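Local coordinates for probable aminotransferase (Pseudomonas aeruginosa, PDB 5YKR), which belongs to the class-III aminotransferases, a family of pyridoxal-phosphate enzymes, and carries its cofactor covalently bound in a two-chain assembly, at residues A[98-103]-A[290-295]; A[109-114]-A[326-331]. One frame throughout, in Å; residues are numbered along the deposited sequence.

Contact 1: residues A[98-103]-A[290-295]; sequences DAIARQ and GGIPSA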
# COMPACT_ATOMS: atom_id res chain seq x y z
N ASP A 98 -17.64 3.68 13.61
CA ASP A 98 -18.66 2.68 13.84
C ASP A 98 -18.69 1.63 12.72
O ASP A 98 -18.83 0.43 12.99
CB ASP A 98 -20.06 3.29 13.99
CG ASP A 98 -20.28 3.98 15.36
OD1 ASP A 98 -19.43 3.88 16.31
OD2 ASP A 98 -21.33 4.64 15.45
N ALA A 99 -18.55 2.10 11.47
CA ALA A 99 -18.55 1.19 10.33
C ALA A 99 -17.32 0.25 10.39
O ALA A 99 -17.43 -0.95 10.08
CB ALA A 99 -18.55 1.95 9.03
N ILE A 100 -16.16 0.79 10.75
CA ILE A 100 -14.92 0.03 10.89
C ILE A 100 -15.10 -1.02 12.00
O ILE A 100 -14.79 -2.20 11.81
CB ILE A 100 -13.72 0.94 11.13
CG1 ILE A 100 -13.38 1.69 9.85
CG2 ILE A 100 -12.51 0.16 11.64
CD1 ILE A 100 -12.38 2.81 10.04
N ALA A 101 -15.60 -0.62 13.15
CA ALA A 101 -15.78 -1.56 14.26
C ALA A 101 -16.74 -2.69 13.86
O ALA A 101 -16.46 -3.89 14.10
CB ALA A 101 -16.32 -0.81 15.47
N ARG A 102 -17.86 -2.32 13.26
CA ARG A 102 -18.89 -3.31 12.88
C ARG A 102 -18.33 -4.31 11.86
O ARG A 102 -18.52 -5.55 11.98
CB ARG A 102 -20.12 -2.63 12.30
CG ARG A 102 -21.19 -3.54 11.71
CD ARG A 102 -22.44 -2.75 11.35
NE ARG A 102 -22.20 -1.62 10.49
CZ ARG A 102 -22.33 -0.31 10.82
NH1 ARG A 102 -22.67 0.20 12.05
NH2 ARG A 102 -22.09 0.53 9.86
N GLN A 103 -17.63 -3.79 10.85
CA GLN A 103 -17.14 -4.69 9.82
C GLN A 103 -16.00 -5.55 10.34
O GLN A 103 -15.89 -6.72 9.96
CB GLN A 103 -16.78 -3.96 8.54
CG GLN A 103 -16.47 -4.87 7.36
CD GLN A 103 -17.67 -5.74 6.98
OE1 GLN A 103 -18.80 -5.27 6.96
NE2 GLN A 103 -17.43 -7.00 6.71
N GLY A 290 -11.13 6.42 6.69
CA GLY A 290 -11.01 6.55 8.13
C GLY A 290 -9.67 6.21 8.71
O GLY A 290 -9.63 5.84 9.89
N GLY A 291 -8.61 6.34 7.91
CA GLY A 291 -7.29 5.98 8.38
C GLY A 291 -6.87 4.55 8.08
O GLY A 291 -5.73 4.17 8.38
N ILE A 292 -7.74 3.75 7.44
CA ILE A 292 -7.31 2.50 6.85
C ILE A 292 -6.61 2.87 5.52
O ILE A 292 -7.16 3.61 4.69
CB ILE A 292 -8.51 1.61 6.52
CG1 ILE A 292 -9.32 1.32 7.80
CG2 ILE A 292 -8.06 0.29 5.89
CD1 ILE A 292 -10.60 0.71 7.46
N PRO A 293 -5.39 2.36 5.31
CA PRO A 293 -4.70 2.63 4.03
C PRO A 293 -5.56 2.23 2.85
O PRO A 293 -6.00 1.08 2.74
CB PRO A 293 -3.43 1.76 4.14
CG PRO A 293 -3.16 1.71 5.63
CD PRO A 293 -4.53 1.63 6.27
N SER A 294 -5.81 3.17 1.95
CA SER A 294 -6.74 2.96 0.84
C SER A 294 -6.59 4.04 -0.20
O SER A 294 -6.09 5.15 0.08
CB SER A 294 -8.20 2.99 1.32
OG SER A 294 -8.51 2.18 2.42
N ALA A 295 -7.02 3.71 -1.42
CA ALA A 295 -7.28 4.71 -2.45
C ALA A 295 -8.27 4.10 -3.43
O ALA A 295 -8.43 2.86 -3.49
CB ALA A 295 -5.99 5.13 -3.17
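The one flat group that takes part is the peptide following Gly290: CD1 of Ile100 stands off its plane, 4.1 Å from Gly290 O. No aromatic ring enters, so the rest of the contact is aliphatic. Ile100 and Ile292 reach for each other tip to tip, and their CD1 methyls meet at 3.8 Å. The end of Ile292 also reaches a little further along its partner, since Ile292 CD1 lies equally close, 3.8 Å, to Ile100 CG1. In return Ile100 CD1 comes within 4.1 Å of Ile292 CG1, so each methyl rests against the last two carbons of the other residue. Both isoleucines hold CG1 beside the backbone N and opposite the carbonyl carbon (chi1 -72° in Ile100, -59° in Ile292), and both are extended at the second torsion, which carries each CD1 outward across the gap. Having no side chain, Gly290 lets the Ile100 methyl lie close to its bare backbone.

The segment 98-103 belongs to helix 94-104, whose turns are held by bonds such as Arg102 N to Asp98 O at 2.9 Å. The segment 290-295 is the last part of the loop that follows strand 281-284 and leads into strand 295-299, shortly after the cofactor-bearing Lys286. Leu334 of helix 333-346 flanks Ile292. The second subunit packs on the same residues: its Ile100 on Ile100 and its Pro293 on Ile292.

Between the two segments, then, the attraction is purely dispersive and hydrophobic, over a modest 107 Å², with no directional bond to fix it. That packing across the subunits makes the isoleucine pair part of the dimer interface; Gly290 O adds a separate, directional link, a hydrogen bond from Ser108 of the second subunit.

Contact 2: residues A[109-114]-A[326-331]; sequences TLMLPT and GGTLAG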
# COMPACT_ATOMS: atom_id res chain seq x y z
N THR A 109 -11.10 -9.08 5.86
CA THR A 109 -10.42 -9.38 4.59
C THR A 109 -10.68 -10.81 4.17
O THR A 109 -10.23 -11.75 4.81
CB THR A 109 -8.94 -8.91 4.58
OG1 THR A 109 -8.52 -8.73 3.20
CG2 THR A 109 -8.00 -9.80 5.39
N LEU A 110 -11.47 -10.95 3.08
CA LEU A 110 -11.95 -12.25 2.62
C LEU A 110 -11.53 -12.63 1.23
O LEU A 110 -11.86 -13.70 0.75
CB LEU A 110 -13.48 -12.22 2.72
CG LEU A 110 -14.00 -12.12 4.17
CD1 LEU A 110 -14.96 -10.97 4.20
CD2 LEU A 110 -14.55 -13.48 4.57
N MET A 111 -10.81 -11.73 0.56
CA MET A 111 -10.53 -11.83 -0.88
C MET A 111 -11.84 -11.89 -1.68
O MET A 111 -11.88 -12.40 -2.80
CB MET A 111 -9.60 -13.01 -1.20
CG MET A 111 -9.06 -13.14 -2.59
SD MET A 111 -8.46 -11.60 -3.30
CE MET A 111 -7.04 -11.22 -2.29
N LEU A 112 -12.89 -11.27 -1.12
CA LEU A 112 -14.22 -11.29 -1.69
C LEU A 112 -14.91 -9.96 -1.45
O LEU A 112 -14.61 -9.28 -0.49
CB LEU A 112 -15.07 -12.41 -1.08
CG LEU A 112 -14.67 -13.84 -1.46
CD1 LEU A 112 -15.29 -14.87 -0.53
CD2 LEU A 112 -15.03 -14.10 -2.90
N PRO A 113 -15.89 -9.62 -2.30
CA PRO A 113 -16.70 -8.45 -2.11
C PRO A 113 -17.79 -8.67 -1.05
O PRO A 113 -18.13 -9.81 -0.69
CB PRO A 113 -17.33 -8.23 -3.50
CG PRO A 113 -17.48 -9.61 -4.03
CD PRO A 113 -16.22 -10.31 -3.55
N THR A 114 -18.34 -7.56 -0.58
CA THR A 114 -19.52 -7.49 0.29
C THR A 114 -20.56 -6.57 -0.31
O THR A 114 -20.32 -5.94 -1.34
CB THR A 114 -19.17 -7.01 1.68
OG1 THR A 114 -18.74 -5.65 1.56
CG2 THR A 114 -18.07 -7.87 2.32
N GLY A 326 -2.60 -4.93 -8.40
CA GLY A 326 -3.52 -5.34 -7.33
C GLY A 326 -2.70 -5.54 -6.12
O GLY A 326 -1.47 -5.33 -6.19
N GLY A 327 -3.27 -6.08 -5.08
CA GLY A 327 -2.60 -6.31 -3.80
C GLY A 327 -3.55 -7.13 -2.92
O GLY A 327 -4.81 -7.04 -3.06
N THR A 328 -2.99 -7.92 -2.02
CA THR A 328 -3.79 -8.91 -1.30
C THR A 328 -4.90 -8.32 -0.44
O THR A 328 -5.98 -8.91 -0.34
CB THR A 328 -2.88 -9.83 -0.50
OG1 THR A 328 -1.83 -10.37 -1.37
CG2 THR A 328 -3.66 -10.96 0.17
N LEU A 329 -4.66 -7.16 0.18
CA LEU A 329 -5.61 -6.52 1.02
C LEU A 329 -6.32 -5.36 0.33
O LEU A 329 -7.13 -4.65 0.92
CB LEU A 329 -5.03 -6.09 2.36
CG LEU A 329 -4.87 -7.24 3.36
CD1 LEU A 329 -3.74 -8.17 3.02
CD2 LEU A 329 -4.69 -6.75 4.78
N ALA A 330 -6.04 -5.17 -0.97
CA ALA A 330 -6.75 -4.13 -1.71
C ALA A 330 -8.22 -4.48 -1.94
O ALA A 330 -8.54 -5.59 -2.34
CB ALA A 330 -6.06 -3.91 -3.03
N GLY A 331 -9.08 -3.49 -1.78
CA GLY A 331 -10.49 -3.68 -2.00
C GLY A 331 -11.16 -4.56 -0.97
O GLY A 331 -12.15 -5.25 -1.31
O HOH W 1 -6.83 -10.35 1.96
O HOH W 2 -14.46 -6.33 -0.35
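Thr109 and Thr328 are joined through water 1, which accepts a hydrogen bond from Thr109 OG1 at 2.6 Å and donates one to Thr328 O at 2.8 Å. The hydroxyl faces the turn because OG1 is opposite the backbone N (chi1 -157°), and it also lies 3.9 Å from Leu329 CG, where the two side chains cross at about a right angle. Thr328 O has a second neighbour in Met111 CE, a close methyl approach of 3.2 Å. Met111 leaves the backbone extended and then bends at both of its following torsions (chi2 45°, chi3 66°), curling its methyl back onto this carbonyl and to 4.2 Å from Thr328 CG2. A second bridge lies further along both segments: water 2 donates both to Leu112 O, at 3.0 Å, and to Gly331 O. The polar links between the segments run through these two waters, and the direct touches are made by Met111 CE and Thr109 OG1.

Thr328 and Leu329 form the corners of a type I beta turn from Gly327 to Ala330, closed by Ala330 N bonding to Gly327 O at 3.1 Å. The hydroxyl of Thr328 hydrogen-bonds the LLP side chain, lysine with its covalently joined cofactor, of the second subunit, while Trp53 NE1 of that subunit bonds Met111 O.

Such a turn in a glycine-rich loop, lending a threonine to the cofactor pocket of its partner chain, is characteristic of the dimeric class-III aminotransferase fold; here the 109-114 loop meets that turn through water and the bent Met111 side chain.

The four segments alternate along the chain: 98-103, 109-114, 290-295, then 326-331. Contact 1 takes the first and third, contact 2 the second and fourth. Their centres are 14 Å apart and their nearest atoms about 5 Å, without touching. Helix 94-104 supplies contact 1 and runs on into the loop of contact 2, whereas helix 333-346, starting just past 326-331, packs against Ile292 and against helix 94-104. Both contacts lie on the same side of the chain's centre and meet the second subunit. Together they bring two early and two late elements into one dimer-facing region, with contact 2 alongside the partner's cofactor-bearing lysine.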